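Local atomic coordinates of pentafunctional AROM polypeptide (Schizosaccharomyces pombe, PDB entry 5SWV), a protein that carries the 3-dehydroquinate dehydratase and shikimate dehydrogenase activities of the shikimate pathway, two of the five activities of the full AROM polypeptide. Residues 14-19 with 227-232; 83-88 with 137-142; 125-130 with 162-167; 166-171 with 192-197; 178-183 with 200-205. All coordinates share one frame; numbering follows the deposited sequence.

Contact 1 of 5, residues 14-19 with 227-232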
# COMPACT_ATOMS: atom_id res chain seq x y z
N PHE A 14 9.07 2.19 -7.73
CA PHE A 14 9.54 1.22 -6.75
C PHE A 14 10.81 1.68 -6.06
O PHE A 14 11.67 2.33 -6.67
CB PHE A 14 9.72 -0.16 -7.37
CG PHE A 14 10.89 -0.29 -8.30
CD1 PHE A 14 12.16 -0.61 -7.81
CD2 PHE A 14 10.72 -0.17 -9.69
CE1 PHE A 14 13.24 -0.76 -8.68
CE2 PHE A 14 11.80 -0.32 -10.56
CZ PHE A 14 13.07 -0.61 -10.05
N LEU A 15 10.90 1.32 -4.77
CA LEU A 15 12.01 1.70 -3.91
C LEU A 15 13.21 0.81 -4.15
O LEU A 15 13.07 -0.40 -4.19
CB LEU A 15 11.60 1.60 -2.43
CG LEU A 15 12.61 2.18 -1.44
CD1 LEU A 15 12.59 3.70 -1.50
CD2 LEU A 15 12.35 1.71 -0.03
N THR A 16 14.39 1.42 -4.29
CA THR A 16 15.64 0.67 -4.39
C THR A 16 16.23 0.45 -3.00
O THR A 16 17.07 1.23 -2.54
CB THR A 16 16.64 1.41 -5.31
OG1 THR A 16 16.83 2.76 -4.84
CG2 THR A 16 16.11 1.44 -6.73
N LEU A 17 15.78 -0.60 -2.32
CA LEU A 17 16.19 -0.86 -0.94
C LEU A 17 17.59 -1.46 -0.90
O LEU A 17 17.81 -2.58 -1.34
CB LEU A 17 15.20 -1.79 -0.25
CG LEU A 17 15.25 -1.80 1.26
CD1 LEU A 17 14.85 -0.44 1.82
CD2 LEU A 17 14.30 -2.88 1.77
N ASN A 18 18.53 -0.69 -0.36
CA ASN A 18 19.94 -1.01 -0.46
C ASN A 18 20.67 -0.86 0.86
O ASN A 18 21.84 -0.46 0.91
CB ASN A 18 20.57 -0.16 -1.56
CG ASN A 18 20.50 1.33 -1.27
OD1 ASN A 18 19.71 1.80 -0.44
ND2 ASN A 18 21.34 2.10 -1.96
N TYR A 19 19.97 -1.19 1.95
CA TYR A 19 20.63 -1.37 3.23
C TYR A 19 21.48 -2.63 3.16
O TYR A 19 21.18 -3.52 2.37
CB TYR A 19 19.60 -1.57 4.33
CG TYR A 19 18.84 -0.34 4.76
CD1 TYR A 19 19.40 0.57 5.65
CD2 TYR A 19 17.53 -0.12 4.33
CE1 TYR A 19 18.68 1.67 6.08
CE2 TYR A 19 16.81 0.99 4.75
CZ TYR A 19 17.40 1.88 5.64
OH TYR A 19 16.72 2.98 6.08
N SER A 227 22.29 5.44 0.45
CA SER A 227 22.83 6.03 -0.79
C SER A 227 21.85 5.87 -1.93
O SER A 227 20.91 5.08 -1.83
CB SER A 227 24.17 5.38 -1.17
OG SER A 227 24.10 3.96 -1.18
N LYS A 228 22.07 6.63 -3.01
CA LYS A 228 21.34 6.42 -4.25
C LYS A 228 21.85 5.16 -4.89
O LYS A 228 23.04 4.84 -4.80
CB LYS A 228 21.55 7.56 -5.24
CG LYS A 228 21.00 8.89 -4.77
CD LYS A 228 21.37 10.01 -5.72
CE LYS A 228 21.11 11.35 -5.07
NZ LYS A 228 21.33 12.44 -6.05
N ALA A 229 20.94 4.44 -5.54
CA ALA A 229 21.31 3.25 -6.30
C ALA A 229 22.09 3.61 -7.56
O ALA A 229 22.95 2.85 -7.99
CB ALA A 229 20.07 2.45 -6.66
N ALA A 230 21.77 4.74 -8.16
CA ALA A 230 22.50 5.20 -9.34
C ALA A 230 22.44 6.73 -9.48
O ALA A 230 21.54 7.36 -8.94
CB ALA A 230 21.93 4.52 -10.58
N PRO A 231 23.41 7.32 -10.21
CA PRO A 231 23.45 8.77 -10.36
C PRO A 231 22.17 9.31 -10.98
O PRO A 231 21.67 8.76 -11.98
CB PRO A 231 24.63 9.01 -11.31
CG PRO A 231 25.47 7.80 -11.22
CD PRO A 231 24.51 6.68 -10.97
N GLY A 232 21.65 10.37 -10.38
CA GLY A 232 20.48 11.04 -10.90
C GLY A 232 19.20 10.59 -10.27
O GLY A 232 18.14 11.11 -10.59
O HOH W 1 18.44 3.81 -2.65
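N18 reaches across to the backbone of S227: its ND2 gives a hydrogen bond to S227 O at 3.0 Å, fairly straight, with 164° at the hydrogen. The acceptor lies close to the plane of the N18 amide, while seen from S227 the nitrogen sits well above the carbonyl plane. The second link goes through water 1, which is hydrogen-bonded to T16 OG1 at 2.9 Å and to S227 O, also at 2.9 Å, and so closes a bridge beside the direct bond. Beside the water bridge the methyl of A229 packs on the T16 side chain, CB standing 3.7 Å from T16 OG1. T16 is on strand 13-17, the first strand of the TIM barrel of type I dehydroquinases, and the 227-232 loop follows the last, 218-220; the contact therefore lies at the C-terminal end of the strands, the end where barrels of this kind carry their active sites. T16 OG1 sits between its own backbone N and carbonyl carbon (chi1 55°). One shell further out, the same hydroxyl is hydrogen-bonded to Q233 NE2 and V220 O, while Q233 OE1 takes the N-H of A229, and N18 also touches P226.

Contact 2 of 5, residues 83-88 with 137-142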
# COMPACT_ATOMS: atom_id res chain seq x y z
N ILE A 83 28.87 -5.56 -11.17
CA ILE A 83 29.78 -4.44 -11.18
C ILE A 83 29.77 -3.64 -12.48
O ILE A 83 29.77 -2.43 -12.45
CB ILE A 83 31.21 -4.88 -10.77
CG1 ILE A 83 31.19 -5.23 -9.27
CG2 ILE A 83 32.25 -3.78 -11.02
CD1 ILE A 83 32.25 -6.20 -8.85
N SER A 84 29.70 -4.31 -13.61
CA SER A 84 29.80 -3.59 -14.87
C SER A 84 28.46 -3.04 -15.29
O SER A 84 28.39 -2.28 -16.26
CB SER A 84 30.36 -4.48 -15.97
OG SER A 84 29.53 -5.59 -16.16
N GLN A 85 27.40 -3.42 -14.57
CA GLN A 85 26.10 -2.77 -14.71
C GLN A 85 25.81 -1.72 -13.63
O GLN A 85 24.69 -1.22 -13.55
CB GLN A 85 25.02 -3.84 -14.70
CG GLN A 85 25.17 -4.83 -15.83
CD GLN A 85 24.54 -4.36 -17.11
OE1 GLN A 85 23.37 -3.98 -17.12
NE2 GLN A 85 25.29 -4.38 -18.19
N GLY A 86 26.82 -1.37 -12.82
CA GLY A 86 26.68 -0.35 -11.77
C GLY A 86 26.43 -0.82 -10.34
O GLY A 86 26.30 -0.02 -9.44
N GLY A 87 26.36 -2.13 -10.14
CA GLY A 87 26.19 -2.70 -8.81
C GLY A 87 27.49 -3.24 -8.25
O GLY A 87 28.55 -2.83 -8.68
N LEU A 88 27.38 -4.14 -7.28
CA LEU A 88 28.53 -4.64 -6.51
C LEU A 88 28.82 -6.11 -6.70
O LEU A 88 29.81 -6.60 -6.18
CB LEU A 88 28.30 -4.38 -5.02
CG LEU A 88 28.00 -2.92 -4.60
CD1 LEU A 88 27.68 -2.81 -3.10
CD2 LEU A 88 29.15 -1.99 -4.99
N MET A 137 14.09 -8.27 -17.66
CA MET A 137 15.33 -8.36 -18.38
C MET A 137 15.92 -6.96 -18.49
O MET A 137 15.27 -6.07 -19.02
CB MET A 137 15.09 -8.97 -19.76
CG MET A 137 14.51 -10.37 -19.70
SD MET A 137 15.74 -11.54 -19.12
CE MET A 137 14.75 -12.43 -17.96
N SER A 138 17.15 -6.80 -18.00
CA SER A 138 17.74 -5.50 -17.80
C SER A 138 19.10 -5.37 -18.49
O SER A 138 19.88 -6.31 -18.48
CB SER A 138 17.92 -5.24 -16.31
OG SER A 138 19.05 -5.94 -15.82
N TRP A 139 19.37 -4.21 -19.05
CA TRP A 139 20.73 -3.84 -19.43
C TRP A 139 20.98 -2.35 -19.18
O TRP A 139 20.12 -1.52 -19.44
CB TRP A 139 21.00 -4.16 -20.90
CG TRP A 139 22.43 -3.90 -21.28
CD1 TRP A 139 22.93 -2.77 -21.84
CD2 TRP A 139 23.55 -4.77 -21.08
NE1 TRP A 139 24.28 -2.88 -22.03
CE2 TRP A 139 24.69 -4.10 -21.58
CE3 TRP A 139 23.70 -6.06 -20.55
CZ2 TRP A 139 25.97 -4.68 -21.56
CZ3 TRP A 139 24.99 -6.64 -20.53
CH2 TRP A 139 26.11 -5.93 -21.03
N HIS A 140 22.18 -2.07 -18.68
CA HIS A 140 22.63 -0.73 -18.32
C HIS A 140 23.89 -0.37 -19.14
O HIS A 140 24.90 -1.09 -19.08
CB HIS A 140 22.94 -0.70 -16.81
CG HIS A 140 21.74 -0.93 -15.93
ND1 HIS A 140 21.19 -2.18 -15.73
CD2 HIS A 140 21.01 -0.06 -15.18
CE1 HIS A 140 20.16 -2.07 -14.90
NE2 HIS A 140 20.02 -0.80 -14.56
N ASP A 141 23.84 0.72 -19.91
CA ASP A 141 25.02 1.19 -20.66
C ASP A 141 25.76 2.28 -19.88
O ASP A 141 25.53 3.48 -20.07
CB ASP A 141 24.64 1.69 -22.06
CG ASP A 141 25.82 2.27 -22.83
OD1 ASP A 141 26.95 1.74 -22.68
OD2 ASP A 141 25.63 3.27 -23.56
N LEU A 142 26.67 1.84 -19.03
CA LEU A 142 27.50 2.76 -18.27
C LEU A 142 28.36 3.68 -19.15
O LEU A 142 28.65 4.80 -18.75
CB LEU A 142 28.38 1.99 -17.27
CG LEU A 142 27.84 1.96 -15.83
CD1 LEU A 142 26.38 1.51 -15.78
CD2 LEU A 142 28.71 1.07 -14.96
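Q85 lays its amide nitrogen over one face of the W139 indole, NE2 standing 3.1 Å above the ring plane and shifted toward the rim, with amide and indole planes 54° apart. The oxygen of the same amide does the bonding: Q85 OE1 accepts from H140 N at 2.7 Å and from H140 ND1 at 3.2 Å. Both donors come from the same face of the Q85 amide plane, and OE1 lies at the edge of the imidazole, in its plane. A bend in the Q85 chain at chi2 (-85°) swings CD away from an extended course. Further along, L142 closes over the loop backbone, its CD2 3.6 Å from S84 O and 3.8 Å from G86 N. Strand 134-140 belongs to the TIM barrel, and the 83-88 loop follows strand 76-79 at the same end, so the loop folds in over the strand's C-terminal tip. W139 also meets W146 with nearly parallel rings and makes a cation-pi contact with K157. Gripped by a main-chain and a side-chain N-H of one residue, Q85 OE1 probably helps fix the rotation of the imidazole, whose ring also touches K169, consistent with a second-shell role for Q85 near the active site.

Contact 3 of 5, residues 125-130 with 162-167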
# COMPACT_ATOMS: atom_id res chain seq x y z
N ILE A 125 17.49 -21.28 -18.25
CA ILE A 125 17.25 -22.05 -17.03
C ILE A 125 16.40 -21.26 -16.03
O ILE A 125 15.49 -21.82 -15.42
CB ILE A 125 18.57 -22.47 -16.38
CG1 ILE A 125 19.23 -23.56 -17.23
CG2 ILE A 125 18.35 -22.98 -14.96
CD1 ILE A 125 20.71 -23.73 -16.95
N LEU A 126 16.69 -19.97 -15.86
CA LEU A 126 15.89 -19.14 -14.96
C LEU A 126 14.49 -18.98 -15.51
O LEU A 126 13.52 -19.02 -14.76
CB LEU A 126 16.52 -17.77 -14.74
CG LEU A 126 17.88 -17.75 -14.02
CD1 LEU A 126 18.57 -16.39 -14.20
CD2 LEU A 126 17.74 -18.11 -12.55
N TYR A 127 14.37 -18.79 -16.82
CA TYR A 127 13.06 -18.70 -17.48
C TYR A 127 12.25 -19.99 -17.28
O TYR A 127 11.11 -19.94 -16.84
CB TYR A 127 13.22 -18.37 -18.97
CG TYR A 127 11.93 -18.44 -19.75
CD1 TYR A 127 11.00 -17.41 -19.68
CD2 TYR A 127 11.64 -19.54 -20.56
CE1 TYR A 127 9.82 -17.47 -20.39
CE2 TYR A 127 10.45 -19.60 -21.28
CZ TYR A 127 9.55 -18.56 -21.18
OH TYR A 127 8.38 -18.61 -21.88
N GLN A 128 12.87 -21.14 -17.55
CA GLN A 128 12.20 -22.43 -17.36
C GLN A 128 11.66 -22.63 -15.93
O GLN A 128 10.65 -23.28 -15.76
CB GLN A 128 13.10 -23.61 -17.78
CG GLN A 128 13.51 -23.67 -19.25
CD GLN A 128 12.34 -23.67 -20.25
OE1 GLN A 128 11.27 -24.19 -19.97
NE2 GLN A 128 12.56 -23.08 -21.41
N HIS A 129 12.30 -22.04 -14.92
CA HIS A 129 11.88 -22.23 -13.53
C HIS A 129 11.09 -21.06 -12.94
O HIS A 129 10.86 -21.03 -11.75
CB HIS A 129 13.10 -22.51 -12.65
CG HIS A 129 13.78 -23.80 -12.99
ND1 HIS A 129 14.50 -23.97 -14.16
CD2 HIS A 129 13.84 -24.98 -12.33
CE1 HIS A 129 14.97 -25.21 -14.20
NE2 HIS A 129 14.58 -25.84 -13.10
N LYS A 130 10.63 -20.13 -13.77
CA LYS A 130 10.08 -18.90 -13.22
C LYS A 130 8.82 -19.09 -12.40
O LYS A 130 8.68 -18.42 -11.38
CB LYS A 130 9.86 -17.85 -14.31
CG LYS A 130 8.72 -18.09 -15.28
CD LYS A 130 8.97 -17.29 -16.55
CE LYS A 130 7.71 -16.90 -17.32
NZ LYS A 130 7.98 -15.60 -18.02
N SER A 162 13.41 -10.57 -25.56
CA SER A 162 12.01 -10.82 -25.94
C SER A 162 11.62 -12.31 -25.92
O SER A 162 10.45 -12.64 -25.77
CB SER A 162 11.69 -10.23 -27.30
OG SER A 162 12.37 -10.95 -28.30
N SER A 163 12.58 -13.21 -26.04
CA SER A 163 12.32 -14.63 -25.84
C SER A 163 11.84 -14.94 -24.41
O SER A 163 11.03 -15.84 -24.22
CB SER A 163 13.57 -15.46 -26.14
OG SER A 163 14.01 -15.30 -27.49
N TYR A 164 12.31 -14.18 -23.43
CA TYR A 164 12.13 -14.49 -22.02
C TYR A 164 11.33 -13.47 -21.19
O TYR A 164 10.83 -13.82 -20.12
CB TYR A 164 13.52 -14.64 -21.39
CG TYR A 164 14.46 -15.55 -22.15
CD1 TYR A 164 14.20 -16.92 -22.25
CD2 TYR A 164 15.63 -15.06 -22.77
CE1 TYR A 164 15.05 -17.78 -22.93
CE2 TYR A 164 16.49 -15.92 -23.45
CZ TYR A 164 16.18 -17.27 -23.52
OH TYR A 164 16.97 -18.16 -24.19
N ALA A 165 11.19 -12.24 -21.66
CA ALA A 165 10.84 -11.12 -20.76
C ALA A 165 9.36 -10.97 -20.43
O ALA A 165 8.53 -11.06 -21.30
CB ALA A 165 11.33 -9.82 -21.35
N ASP A 166 9.06 -10.71 -19.17
CA ASP A 166 7.77 -10.12 -18.79
C ASP A 166 7.83 -8.58 -18.78
O ASP A 166 6.81 -7.91 -18.97
CB ASP A 166 7.33 -10.63 -17.42
CG ASP A 166 7.11 -12.12 -17.40
OD1 ASP A 166 6.08 -12.57 -17.94
OD2 ASP A 166 7.96 -12.85 -16.85
N VAL A 167 9.00 -8.04 -18.46
CA VAL A 167 9.28 -6.60 -18.50
C VAL A 167 10.68 -6.42 -19.05
O VAL A 167 11.53 -7.28 -18.83
CB VAL A 167 9.23 -5.96 -17.09
CG1 VAL A 167 9.51 -4.45 -17.17
CG2 VAL A 167 7.90 -6.27 -16.41
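Y127 and Y164 meet as an offset edge-to-face pair: the edge of the Y164 ring is turned toward the face of Y127, with centroids 5.6 Å apart and planes at 60°. The touching atom is Y164 CD1, which comes to 3.7 Å from Y127 CG and sits equally near Y127 CB, so it bears on the root of the ring and not on its hydroxyl end. Y127 also leans on the Y164 backbone, its CD1 being 3.6 Å from Y164 O. The CA-CB bond of Y127 points toward the 162-167 loop, and chi1 of 173° sets CG anti to the backbone N, beside the carbonyl carbon. Beside this pair K130 makes the polar half of the contact. Its chain is extended beyond CG and meets D166 tip to tip, NZ forming a salt bridge with D166 OD2 at 3.0 Å on the syn side of that oxygen. K130 follows the end of helix 120-128, its N-H bonded to Y127 O at 3.1 Å. Just before it H129 leaves the helix, and both its backbone N and its ND1 bond to I125 O. All this belongs to the N-terminal end of the barrel strands: one segment leads toward strand 134-140, the other into strand 167-173. D166 OD2 also accepts from L135 N in strand 134-140. One carboxylate oxygen is thus held by an ammonium group and a backbone N-H, which would probably help keep the acid ionised at this partly exposed surface.

Contact 4 of 5, residues 166-171 with 192-197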
# COMPACT_ATOMS: atom_id res chain seq x y z
N ASP A 166 9.06 -10.71 -19.17
CA ASP A 166 7.77 -10.12 -18.79
C ASP A 166 7.83 -8.58 -18.78
O ASP A 166 6.81 -7.91 -18.97
CB ASP A 166 7.33 -10.63 -17.42
CG ASP A 166 7.11 -12.12 -17.40
OD1 ASP A 166 6.08 -12.57 -17.94
OD2 ASP A 166 7.96 -12.85 -16.85
N VAL A 167 9.00 -8.04 -18.46
CA VAL A 167 9.28 -6.60 -18.50
C VAL A 167 10.68 -6.42 -19.05
O VAL A 167 11.53 -7.28 -18.83
CB VAL A 167 9.23 -5.96 -17.09
CG1 VAL A 167 9.51 -4.45 -17.17
CG2 VAL A 167 7.90 -6.27 -16.41
N ILE A 168 10.94 -5.33 -19.77
CA ILE A 168 12.29 -5.03 -20.25
C ILE A 168 12.70 -3.71 -19.65
O ILE A 168 11.93 -2.76 -19.63
CB ILE A 168 12.38 -4.98 -21.78
CG1 ILE A 168 12.02 -6.35 -22.36
CG2 ILE A 168 13.79 -4.60 -22.21
CD1 ILE A 168 12.00 -6.42 -23.88
N LYS A 169 13.92 -3.66 -19.14
CA LYS A 169 14.47 -2.46 -18.52
C LYS A 169 15.75 -2.10 -19.26
O LYS A 169 16.70 -2.87 -19.28
CB LYS A 169 14.74 -2.74 -17.06
CG LYS A 169 15.27 -1.56 -16.27
CD LYS A 169 15.65 -2.03 -14.87
CE LYS A 169 16.83 -1.26 -14.32
NZ LYS A 169 16.41 -0.13 -13.46
N LEU A 170 15.76 -0.92 -19.88
CA LEU A 170 16.93 -0.43 -20.61
C LEU A 170 17.31 0.91 -20.01
O LEU A 170 16.46 1.81 -19.94
CB LEU A 170 16.62 -0.26 -22.08
CG LEU A 170 16.10 -1.50 -22.80
CD1 LEU A 170 15.77 -1.15 -24.24
CD2 LEU A 170 17.11 -2.65 -22.74
N VAL A 171 18.56 1.04 -19.59
CA VAL A 171 19.02 2.27 -18.94
C VAL A 171 20.31 2.78 -19.55
O VAL A 171 21.33 2.13 -19.46
CB VAL A 171 19.25 2.07 -17.44
CG1 VAL A 171 19.64 3.40 -16.80
CG2 VAL A 171 18.00 1.49 -16.79
N ASN A 192 5.27 1.17 -30.17
CA ASN A 192 4.39 0.87 -31.33
C ASN A 192 4.59 -0.55 -31.88
O ASN A 192 3.63 -1.21 -32.28
CB ASN A 192 4.58 1.89 -32.48
CG ASN A 192 3.92 3.25 -32.20
OD1 ASN A 192 2.72 3.33 -31.94
ND2 ASN A 192 4.71 4.32 -32.27
N SER A 193 5.85 -1.00 -31.89
CA SER A 193 6.23 -2.27 -32.50
C SER A 193 6.19 -3.48 -31.58
O SER A 193 6.45 -4.58 -32.05
CB SER A 193 7.65 -2.15 -33.04
OG SER A 193 8.58 -2.29 -31.97
N MET A 194 5.89 -3.29 -30.29
CA MET A 194 5.97 -4.38 -29.30
C MET A 194 5.18 -4.03 -28.05
O MET A 194 5.07 -2.86 -27.71
CB MET A 194 7.43 -4.62 -28.94
CG MET A 194 7.68 -4.98 -27.49
SD MET A 194 9.34 -4.55 -27.01
CE MET A 194 9.08 -3.58 -25.52
N ASP A 195 4.68 -5.04 -27.33
CA ASP A 195 3.81 -4.82 -26.16
C ASP A 195 4.24 -5.52 -24.85
O ASP A 195 3.44 -5.72 -23.93
CB ASP A 195 2.38 -5.23 -26.53
CG ASP A 195 2.25 -6.72 -26.83
OD1 ASP A 195 3.30 -7.40 -27.06
OD2 ASP A 195 1.10 -7.22 -26.84
N ILE A 196 5.50 -5.91 -24.76
CA ILE A 196 6.12 -6.20 -23.48
C ILE A 196 6.26 -4.84 -22.82
O ILE A 196 6.68 -3.89 -23.48
CB ILE A 196 7.52 -6.83 -23.67
CG1 ILE A 196 7.43 -8.16 -24.43
CG2 ILE A 196 8.22 -7.02 -22.32
CD1 ILE A 196 8.56 -8.37 -25.43
N PRO A 197 5.89 -4.71 -21.54
CA PRO A 197 6.06 -3.40 -20.90
C PRO A 197 7.52 -3.02 -20.71
O PRO A 197 8.38 -3.90 -20.55
CB PRO A 197 5.35 -3.55 -19.55
CG PRO A 197 5.17 -5.01 -19.36
CD PRO A 197 5.12 -5.64 -20.72
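I168 and P197 supply the one hydrogen bond here: I168 N gives to P197 O at 3.0 Å, with 164° at the hydrogen, approaching nearly along the C=O axis. P197 O also takes a CA-H...O contact from V167 CA, at 3.5 Å. A second backbone oxygen is covered by carbon, since the P197 ring sets its CD 3.3 Å from D166 O, with I196 CG2 also packed on that atom. The I168-P197 bond begins the pairing of neighbouring parallel strands in a TIM barrel, 167-173 and 198-203, which helix 177-193 connects in a right-handed beta-alpha-beta crossover; from here I168 goes on to pair with I199. The apolar contacts flank the backbone pairing. I196 CG2, which is anti to its own backbone N, lies 3.9 Å from I168 CG1, the two side chains crossing at a slant, and M194 adds its terminal CE at 4.4 Å from I168 CD1. V167 CG2 meets P197 CG at 4.2 Å. Beyond the two segments I168 packs on A161 and I196 on S162, both of helix 152-162, whereas V167 and P197 share F216 as a neighbour.

Contact 5 of 5, residues 178-183 with 200-205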
# COMPACT_ATOMS: atom_id res chain seq x y z
N ASN A 178 19.87 16.36 -24.99
CA ASN A 178 19.47 15.73 -26.23
C ASN A 178 19.28 14.20 -26.15
O ASN A 178 18.43 13.63 -26.84
CB ASN A 178 20.43 16.08 -27.35
CG ASN A 178 19.75 16.01 -28.69
OD1 ASN A 178 18.95 16.89 -29.02
ND2 ASN A 178 20.01 14.94 -29.44
N ASP A 179 20.08 13.54 -25.31
CA ASP A 179 19.98 12.10 -25.07
C ASP A 179 18.62 11.70 -24.46
O ASP A 179 18.10 10.65 -24.78
CB ASP A 179 21.15 11.60 -24.17
CG ASP A 179 22.51 11.52 -24.91
OD1 ASP A 179 22.55 11.48 -26.17
OD2 ASP A 179 23.55 11.50 -24.22
N ASN A 180 18.07 12.54 -23.60
CA ASN A 180 16.74 12.30 -23.02
C ASN A 180 15.64 12.42 -24.06
O ASN A 180 14.65 11.68 -24.02
CB ASN A 180 16.48 13.25 -21.84
CG ASN A 180 17.44 13.02 -20.68
OD1 ASN A 180 17.76 11.89 -20.36
ND2 ASN A 180 17.91 14.10 -20.06
N LEU A 181 15.82 13.35 -24.99
CA LEU A 181 14.88 13.54 -26.09
C LEU A 181 14.94 12.41 -27.13
O LEU A 181 13.90 11.93 -27.58
CB LEU A 181 15.11 14.89 -26.77
CG LEU A 181 14.95 16.12 -25.86
CD1 LEU A 181 15.05 17.38 -26.69
CD2 LEU A 181 13.64 16.13 -25.09
N GLU A 182 16.14 11.99 -27.50
CA GLU A 182 16.27 10.84 -28.39
C GLU A 182 15.63 9.59 -27.76
O GLU A 182 15.00 8.80 -28.45
CB GLU A 182 17.74 10.61 -28.77
CG GLU A 182 18.24 11.67 -29.75
CD GLU A 182 19.74 11.65 -30.02
OE1 GLU A 182 20.20 12.54 -30.76
OE2 GLU A 182 20.47 10.77 -29.52
N LEU A 183 15.76 9.48 -26.45
CA LEU A 183 15.19 8.38 -25.71
C LEU A 183 13.66 8.35 -25.82
O LEU A 183 13.09 7.29 -26.00
CB LEU A 183 15.65 8.43 -24.25
CG LEU A 183 15.16 7.32 -23.33
CD1 LEU A 183 16.12 7.08 -22.19
CD2 LEU A 183 13.77 7.62 -22.79
N LEU A 200 12.41 2.48 -19.02
CA LEU A 200 13.35 3.13 -19.93
C LEU A 200 13.71 4.53 -19.47
O LEU A 200 12.84 5.38 -19.35
CB LEU A 200 12.73 3.17 -21.31
CG LEU A 200 13.50 3.85 -22.44
CD1 LEU A 200 14.77 3.06 -22.75
CD2 LEU A 200 12.62 3.98 -23.68
N PHE A 201 14.99 4.76 -19.21
CA PHE A 201 15.50 6.07 -18.78
C PHE A 201 17.01 6.12 -18.89
O PHE A 201 17.65 5.14 -19.23
CB PHE A 201 15.07 6.39 -17.35
CG PHE A 201 15.56 5.40 -16.33
CD1 PHE A 201 14.86 4.22 -16.09
CD2 PHE A 201 16.69 5.67 -15.57
CE1 PHE A 201 15.30 3.32 -15.13
CE2 PHE A 201 17.13 4.77 -14.60
CZ PHE A 201 16.44 3.59 -14.39
N ASN A 202 17.56 7.30 -18.62
CA ASN A 202 18.99 7.52 -18.55
C ASN A 202 19.35 7.86 -17.13
O ASN A 202 18.72 8.73 -16.52
CB ASN A 202 19.42 8.67 -19.45
CG ASN A 202 19.15 8.40 -20.92
OD1 ASN A 202 19.50 7.34 -21.44
ND2 ASN A 202 18.53 9.36 -21.60
N MET A 203 20.35 7.16 -16.60
CA MET A 203 20.95 7.55 -15.35
C MET A 203 21.93 8.70 -15.59
O MET A 203 22.16 9.10 -16.74
CB MET A 203 21.59 6.35 -14.65
CG MET A 203 22.79 5.70 -15.32
SD MET A 203 23.41 4.20 -14.50
CE MET A 203 21.92 3.36 -13.99
N GLY A 204 22.47 9.24 -14.51
CA GLY A 204 23.30 10.44 -14.56
C GLY A 204 22.46 11.64 -14.18
O GLY A 204 21.25 11.63 -14.39
N ARG A 205 23.09 12.66 -13.63
CA ARG A 205 22.41 13.92 -13.32
C ARG A 205 21.81 14.57 -14.55
O ARG A 205 20.76 15.20 -14.44
CB ARG A 205 23.36 14.91 -12.65
CG ARG A 205 23.82 14.46 -11.28
CD ARG A 205 24.60 15.53 -10.52
NE ARG A 205 24.40 15.37 -9.08
CZ ARG A 205 23.25 15.61 -8.43
NH1 ARG A 205 23.19 15.40 -7.12
NH2 ARG A 205 22.15 16.05 -9.06
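N202 keeps CG anti to its carbonyl carbon (chi1 -63°) and L183 keeps CG anti to its backbone N (chi1 -179°), and with these torsions the two side chains reach toward each other tip to tip between strand and helix. This is where the helix of a beta-alpha-beta unit of the TIM barrel packs on the unit's second strand: helix 177-193 lies nearly antiparallel to strand 198-203, the short axes passing 8.8 Å apart. The polar link is N202 ND2 to N180 OD1, a hydrogen bond of 2.9 Å and 176° at the hydrogen; the acceptor is in the plane of the N202 amide, and the two amides are turned moderately against each other. N202 ND2 also makes a weak bond to D179 O at 3.5 Å. The other ends of both amides are taken as well, N202 OD1 by W148 NE1 and N180 ND2 by F206 O, so these largely buried groups have partners on either atom. Toward the start of the strand, L183 and L200 slide past each other in opposite directions, L183 CD2 coming to 3.8 Å from L200 CG. The other methyl of that leucine, L183 CD1, rests on the N202 amide, 3.4 Å from its ND2.

All five contacts belong to the dehydroquinase barrel. Contacts 1, 2 and 5 gather toward the C-terminal ends of its strands: P231 O of contact 1 lies 2.7 Å from G204 N of contact 5, probably hydrogen-bonded, and H140 of contact 2 packs on M203. Contacts 2 and 4 sit on adjacent strands, placing H140 NE2 3.2 Å from K169 CE, consistent with the histidine and Schiff-base lysine of type I dehydroquinases. Contacts 3 and 4 share D166 and V167 at the opposite end; contacts 1 and 3 have centres about 25 Å apart. Triethylene glycol, probably from crystallisation, lies about 4 Å from the L142 side chain and is also found about 5 Å from that of K228.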